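Local coordinates for protein CRISPR-associated endoribonuclease Cas6 1 (Methanocaldococcus jannaschii DSM 2661, PDB 5YI6) that probably cleaves CRISPR transcripts as a Cas6 endoribonuclease, yielding the crRNAs used in antiviral defence, at residues A[22-27]-A[55-60]; A[128-133]-A[204-209]. All coordinates share one frame; numbering follows the deposited sequence.

Contact 1. Residues A[22-27]-A[55-60]; sequences NHQYYL and FTFSLL
In the N-terminal ferredoxin-like (RAMP) domain of this Cas6 protein, His23 and Leu27, on the first turn of helix 23-35, meet Phe57 of the outermost strand 56-57 and the residues just after it, Ser58 to Leu60. The contact illustrates how one polar bond can tie the start of a helix to the backbone of a neighbouring segment while leucines fill in around it. The backbone N-H of Leu60 donates to NE2 of His23 at 3.0 Å, with an angle of 158° at the hydrogen; the donor lies near the ring plane, tilted 23° from it. ND1 is bonded to the carbonyl of Pro20, so both ring nitrogens are used and the imidazole is held in its rotation. The ring carbon CD2 of His23 also rests against CD1 of Leu60, at 3.8 Å.

One turn on, Leu27 and Phe57 slide past each other in opposite directions, CG of Leu27 lying 3.9 Å from CE1 of Phe57. The methyl CD2 of Leu27 lies 3.3 Å from O of Ser58, a buried carbonyl oxygen with no hydrogen-bond partner in the model. Ile31 of the same helix adds to the packing on Phe57, whose side chain is about 7 Å from that of Tyr32, a probable catalytic residue by similarity. Gln24 crosses Leu59 at about a right angle and donates NE2 to the carbonyl of Met232. Its aliphatic part does the touching: CG of Gln24 lies 3.4 Å from the methyl CD2 of Leu59.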
loop_
_atom_site.group_PDB
_atom_site.type_symbol
_atom_site.label_atom_id
_atom_site.label_comp_id
_atom_site.label_asym_id
_atom_site.label_seq_id
_atom_site.Cartn_x
_atom_site.Cartn_y
_atom_site.Cartn_z
ATOM N N ASN A 22 13.434 -3.396 7.454
ATOM C CA ASN A 22 13.007 -2.007 7.511
ATOM C C ASN A 22 12.924 -1.373 6.130
ATOM O O ASN A 22 12.981 -0.144 6.019
ATOM C CB ASN A 22 13.935 -1.208 8.435
ATOM C CG ASN A 22 15.326 -0.996 7.845
ATOM O OD1 ASN A 22 15.683 -1.573 6.823
ATOM N ND2 ASN A 22 16.115 -0.154 8.498
ATOM N N HIS A 23 12.747 -2.181 5.070
ATOM C CA HIS A 23 12.825 -1.603 3.733
ATOM C C HIS A 23 11.661 -0.675 3.389
ATOM O O HIS A 23 11.783 0.059 2.412
ATOM C CB HIS A 23 12.886 -2.693 2.646
ATOM C CG HIS A 23 11.589 -3.393 2.412
ATOM N ND1 HIS A 23 11.235 -4.548 3.083
ATOM C CD2 HIS A 23 10.573 -3.130 1.553
ATOM C CE1 HIS A 23 10.042 -4.943 2.671
ATOM N NE2 HIS A 23 9.614 -4.095 1.748
ATOM N N GLN A 24 10.518 -0.756 4.081
ATOM C CA GLN A 24 9.338 -0.033 3.578
ATOM C C GLN A 24 9.627 1.455 3.418
ATOM O O GLN A 24 9.205 2.076 2.440
ATOM C CB GLN A 24 8.133 -0.240 4.499
ATOM C CG GLN A 24 6.750 0.154 3.861
ATOM C CD GLN A 24 6.502 1.640 3.771
ATOM O OE1 GLN A 24 6.999 2.428 4.607
ATOM N NE2 GLN A 24 5.709 2.051 2.756
ATOM N N TYR A 25 10.326 2.051 4.387
ATOM C CA TYR A 25 10.619 3.488 4.330
ATOM C C TYR A 25 11.398 3.860 3.062
ATOM O O TYR A 25 11.098 4.878 2.386
ATOM C CB TYR A 25 11.388 3.857 5.590
ATOM C CG TYR A 25 11.880 5.278 5.657
ATOM C CD1 TYR A 25 11.007 6.307 5.953
ATOM C CD2 TYR A 25 13.225 5.580 5.458
ATOM C CE1 TYR A 25 11.451 7.613 6.037
ATOM C CE2 TYR A 25 13.682 6.884 5.551
ATOM C CZ TYR A 25 12.782 7.898 5.834
ATOM O OH TYR A 25 13.199 9.211 5.943
ATOM N N TYR A 26 12.391 3.030 2.706
ATOM C CA TYR A 26 13.193 3.269 1.500
ATOM C C TYR A 26 12.422 2.970 0.232
ATOM O O TYR A 26 12.623 3.642 -0.796
ATOM C CB TYR A 26 14.471 2.424 1.557
ATOM C CG TYR A 26 15.198 2.749 2.827
ATOM C CD1 TYR A 26 15.975 3.891 2.913
ATOM C CD2 TYR A 26 15.075 1.941 3.958
ATOM C CE1 TYR A 26 16.628 4.224 4.088
ATOM C CE2 TYR A 26 15.735 2.270 5.148
ATOM C CZ TYR A 26 16.507 3.411 5.193
ATOM O OH TYR A 26 17.157 3.753 6.352
ATOM N N LEU A 27 11.541 1.970 0.284
ATOM C CA LEU A 27 10.666 1.684 -0.843
ATOM C C LEU A 27 9.755 2.875 -1.122
ATOM O O LEU A 27 9.621 3.323 -2.265
ATOM C CB LEU A 27 9.838 0.424 -0.520
ATOM C CG LEU A 27 8.679 0.115 -1.472
ATOM C CD1 LEU A 27 9.198 -0.215 -2.924
ATOM C CD2 LEU A 27 7.849 -1.068 -0.929
ATOM N N PHE A 55 -3.886 6.005 -4.214
ATOM C CA PHE A 55 -3.287 4.748 -4.656
ATOM C C PHE A 55 -2.543 4.167 -3.468
ATOM O O PHE A 55 -2.304 4.855 -2.467
ATOM C CB PHE A 55 -2.349 4.915 -5.864
ATOM C CG PHE A 55 -1.040 5.625 -5.572
ATOM C CD1 PHE A 55 0.144 4.891 -5.332
ATOM C CD2 PHE A 55 -0.982 7.009 -5.521
ATOM C CE1 PHE A 55 1.362 5.551 -5.050
ATOM C CE2 PHE A 55 0.225 7.686 -5.250
ATOM C CZ PHE A 55 1.408 6.947 -5.011
ATOM N N THR A 56 -2.186 2.891 -3.572
ATOM C CA THR A 56 -1.407 2.262 -2.505
ATOM C C THR A 56 -0.410 1.281 -3.119
ATOM O O THR A 56 -0.457 0.994 -4.309
ATOM C CB THR A 56 -2.307 1.549 -1.470
ATOM O OG1 THR A 56 -1.493 1.067 -0.378
ATOM C CG2 THR A 56 -3.117 0.352 -2.125
ATOM N N PHE A 57 0.530 0.785 -2.294
ATOM C CA PHE A 57 1.388 -0.276 -2.753
ATOM C C PHE A 57 1.797 -1.112 -1.546
ATOM O O PHE A 57 1.662 -0.691 -0.382
ATOM C CB PHE A 57 2.607 0.244 -3.552
ATOM C CG PHE A 57 3.392 1.350 -2.866
ATOM C CD1 PHE A 57 4.524 1.047 -2.088
ATOM C CD2 PHE A 57 3.037 2.698 -3.066
ATOM C CE1 PHE A 57 5.266 2.082 -1.478
ATOM C CE2 PHE A 57 3.754 3.737 -2.444
ATOM C CZ PHE A 57 4.885 3.427 -1.665
ATOM N N SER A 58 2.279 -2.306 -1.844
ATOM C CA SER A 58 2.578 -3.296 -0.813
ATOM C C SER A 58 4.030 -3.144 -0.342
ATOM O O SER A 58 4.809 -2.359 -0.878
ATOM C CB SER A 58 2.360 -4.713 -1.385
ATOM O OG SER A 58 3.385 -5.019 -2.329
ATOM N N LEU A 59 4.389 -3.927 0.687
ATOM C CA LEU A 59 5.788 -4.228 0.932
ATOM C C LEU A 59 6.320 -5.083 -0.222
ATOM O O LEU A 59 5.549 -5.715 -0.948
ATOM C CB LEU A 59 5.953 -5.002 2.231
ATOM C CG LEU A 59 5.256 -4.448 3.477
ATOM C CD1 LEU A 59 5.439 -5.419 4.658
ATOM C CD2 LEU A 59 5.844 -3.144 3.762
ATOM N N LEU A 60 7.650 -5.169 -0.323
ATOM C CA LEU A 60 8.256 -6.111 -1.272
ATOM C C LEU A 60 7.961 -7.526 -0.810
ATOM O O LEU A 60 8.174 -7.866 0.356
ATOM C CB LEU A 60 9.770 -5.876 -1.376
ATOM C CG LEU A 60 10.172 -4.544 -2.043
ATOM C CD1 LEU A 60 11.680 -4.221 -1.860
ATOM C CD2 LEU A 60 9.804 -4.521 -3.564
#

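Contact 2. Residues A[128-133]-A[204-209]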
loop_
_atom_site.group_PDB
_atom_site.type_symbol
_atom_site.label_atom_id
_atom_site.label_comp_id
_atom_site.label_asym_id
_atom_site.label_seq_id
_atom_site.Cartn_x
_atom_site.Cartn_y
_atom_site.Cartn_z
ATOM N N LEU A 128 -9.728 -10.698 3.866
ATOM C CA LEU A 128 -8.677 -9.831 3.362
ATOM C C LEU A 128 -7.502 -9.877 4.328
ATOM O O LEU A 128 -7.686 -9.987 5.545
ATOM C CB LEU A 128 -9.183 -8.384 3.227
ATOM C CG LEU A 128 -10.369 -8.192 2.268
ATOM C CD1 LEU A 128 -10.906 -6.758 2.362
ATOM C CD2 LEU A 128 -9.972 -8.545 0.840
ATOM N N LYS A 129 -6.290 -9.739 3.800
ATOM C CA LYS A 129 -5.148 -9.596 4.690
ATOM C C LYS A 129 -4.259 -8.488 4.156
ATOM O O LYS A 129 -4.190 -8.259 2.955
ATOM C CB LYS A 129 -4.363 -10.897 4.828
ATOM C CG LYS A 129 -3.516 -11.180 3.656
ATOM C CD LYS A 129 -2.611 -12.423 3.906
ATOM C CE LYS A 129 -1.674 -12.642 2.717
ATOM N NZ LYS A 129 -0.811 -13.873 2.831
ATOM N N THR A 130 -3.593 -7.791 5.065
ATOM C CA THR A 130 -2.720 -6.689 4.656
ATOM C C THR A 130 -1.459 -7.246 3.990
ATOM O O THR A 130 -0.866 -8.233 4.467
ATOM C CB THR A 130 -2.349 -5.832 5.876
ATOM O OG1 THR A 130 -1.764 -6.662 6.906
ATOM C CG2 THR A 130 -3.612 -5.087 6.454
ATOM N N ILE A 131 -1.083 -6.641 2.863
ATOM C CA ILE A 131 0.257 -6.784 2.298
ATOM C C ILE A 131 1.077 -5.507 2.446
ATOM O O ILE A 131 2.292 -5.527 2.185
ATOM C CB ILE A 131 0.211 -7.269 0.830
ATOM C CG1 ILE A 131 -0.676 -6.332 -0.056
ATOM C CG2 ILE A 131 -0.376 -8.682 0.797
ATOM C CD1 ILE A 131 -0.637 -6.755 -1.603
ATOM N N SER A 132 0.473 -4.410 2.924
ATOM C CA SER A 132 1.216 -3.401 3.651
ATOM C C SER A 132 0.325 -3.010 4.837
ATOM O O SER A 132 -0.923 -3.037 4.725
ATOM C CB SER A 132 1.596 -2.182 2.802
ATOM O OG SER A 132 0.488 -1.641 2.096
ATOM N N PRO A 133 0.908 -2.747 5.998
ATOM C CA PRO A 133 0.074 -2.599 7.205
ATOM C C PRO A 133 -0.743 -1.305 7.169
ATOM O O PRO A 133 -0.405 -0.340 6.481
ATOM C CB PRO A 133 1.091 -2.595 8.357
ATOM C CG PRO A 133 2.378 -2.077 7.756
ATOM C CD PRO A 133 2.358 -2.667 6.299
ATOM N N CYS A 204 1.467 0.467 13.185
ATOM C CA CYS A 204 0.529 0.120 12.128
ATOM C C CYS A 204 0.038 -1.300 12.386
ATOM O O CYS A 204 0.601 -2.026 13.211
ATOM C CB CYS A 204 1.215 0.215 10.743
ATOM S SG CYS A 204 1.629 1.907 10.338
ATOM N N SER A 205 -1.017 -1.710 11.698
ATOM C CA SER A 205 -1.606 -3.022 11.949
ATOM C C SER A 205 -1.371 -3.949 10.766
ATOM O O SER A 205 -1.843 -3.665 9.669
ATOM C CB SER A 205 -3.111 -2.939 12.218
ATOM O OG SER A 205 -3.398 -2.089 13.325
ATOM N N GLU A 206 -0.653 -5.050 10.990
ATOM C CA GLU A 206 -0.713 -6.192 10.076
ATOM C C GLU A 206 -1.939 -7.006 10.461
ATOM O O GLU A 206 -2.076 -7.400 11.625
ATOM C CB GLU A 206 0.571 -7.018 10.202
ATOM C CG GLU A 206 0.603 -8.296 9.416
ATOM C CD GLU A 206 1.956 -8.997 9.572
ATOM O OE1 GLU A 206 2.028 -10.003 10.313
ATOM O OE2 GLU A 206 2.954 -8.492 9.005
ATOM N N MET A 207 -2.868 -7.222 9.537
ATOM C CA MET A 207 -4.090 -7.857 10.021
ATOM C C MET A 207 -4.796 -8.655 8.941
ATOM O O MET A 207 -4.588 -8.472 7.733
ATOM C CB MET A 207 -5.053 -6.833 10.641
ATOM C CG MET A 207 -5.441 -5.727 9.732
ATOM S SD MET A 207 -6.290 -4.400 10.669
ATOM C CE MET A 207 -7.826 -5.161 10.973
ATOM N N VAL A 208 -5.615 -9.585 9.429
ATOM C CA VAL A 208 -6.489 -10.428 8.632
ATOM C C VAL A 208 -7.906 -10.181 9.129
ATOM O O VAL A 208 -8.153 -10.219 10.351
ATOM C CB VAL A 208 -6.133 -11.919 8.775
ATOM C CG1 VAL A 208 -7.027 -12.739 7.869
ATOM C CG2 VAL A 208 -4.664 -12.149 8.446
ATOM N N PHE A 209 -8.833 -9.954 8.188
ATOM C CA PHE A 209 -10.190 -9.585 8.590
ATOM C C PHE A 209 -11.200 -10.036 7.551
ATOM O O PHE A 209 -10.901 -10.113 6.364
ATOM C CB PHE A 209 -10.340 -8.063 8.877
ATOM C CG PHE A 209 -9.963 -7.124 7.727
ATOM C CD1 PHE A 209 -10.948 -6.408 7.052
ATOM C CD2 PHE A 209 -8.629 -6.883 7.402
ATOM C CE1 PHE A 209 -10.609 -5.497 6.024
ATOM C CE2 PHE A 209 -8.282 -5.998 6.371
ATOM C CZ PHE A 209 -9.278 -5.292 5.686
#
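Leu128 and Phe209 form an antiparallel hydrogen-bonded pair where strand 127-130 runs beside strand 201-213 in the sheet of the C-terminal domain, and the contact is a worked example of a side chain taking over where a backbone ladder stops. The two strand segments run at 178° to each other. Leu128 N donates to Phe209 O at 2.8 Å, with 177° at the hydrogen, and Phe209 N returns a bond to Leu128 O at 2.9 Å. The next pair, Lys129 with Val208, is non-hydrogen-bonded; Lys129 has its backbone bonding with Val238 of strand 237-240 instead.

At Thr130 the ladder changes character. Its N-H still gives a bond to Met207 O, but the N-H of Met207 is accepted by the hydroxyl oxygen OG1 of Thr130, 2.9 Å away. A chi1 of 55° sets OG1 between the backbone N and the carbonyl carbon, facing the Met207 N-H; the methyl CG2 packs on CG of Met207. Beyond it the chain turns off, and Pro133 comes back to lay its CB against CB of Cys204, at 3.7 Å.

Apolar contact backs the first pair. CB of Leu128 sits over one face of the Phe209 ring, offset toward its rim, a CH-pi contact of 4.1 Å to the centroid, while Phe226 meets the same ring edge-to-face. The chemistry implies that the ladder is completed at its last residue by a side chain: the Thr130 hydroxyl accepts the Met207 N-H, and the apolar proline contact carries the association on to Cys204.

Both contacts are largely buried, but they differ in kind. Contact 1 packs a helix start against residues 57-60 in the N-terminal domain, relying on a single side-chain-to-backbone bond and leucine packing; contact 2 lies within a sheet of the C-terminal domain, relies mainly on backbone bonds, and reaches the surface at Lys129. The centres of contact 1 and contact 2 are about 13 Å apart, yet the two meet directly. Phe57 O probably accepts a bond from Ser132 OG at 2.9 Å, and Leu59 N probably donates to Ile131 O at 3.0 Å. The two domains are thus joined here by one probable backbone-backbone and one probable side-chain-backbone bond.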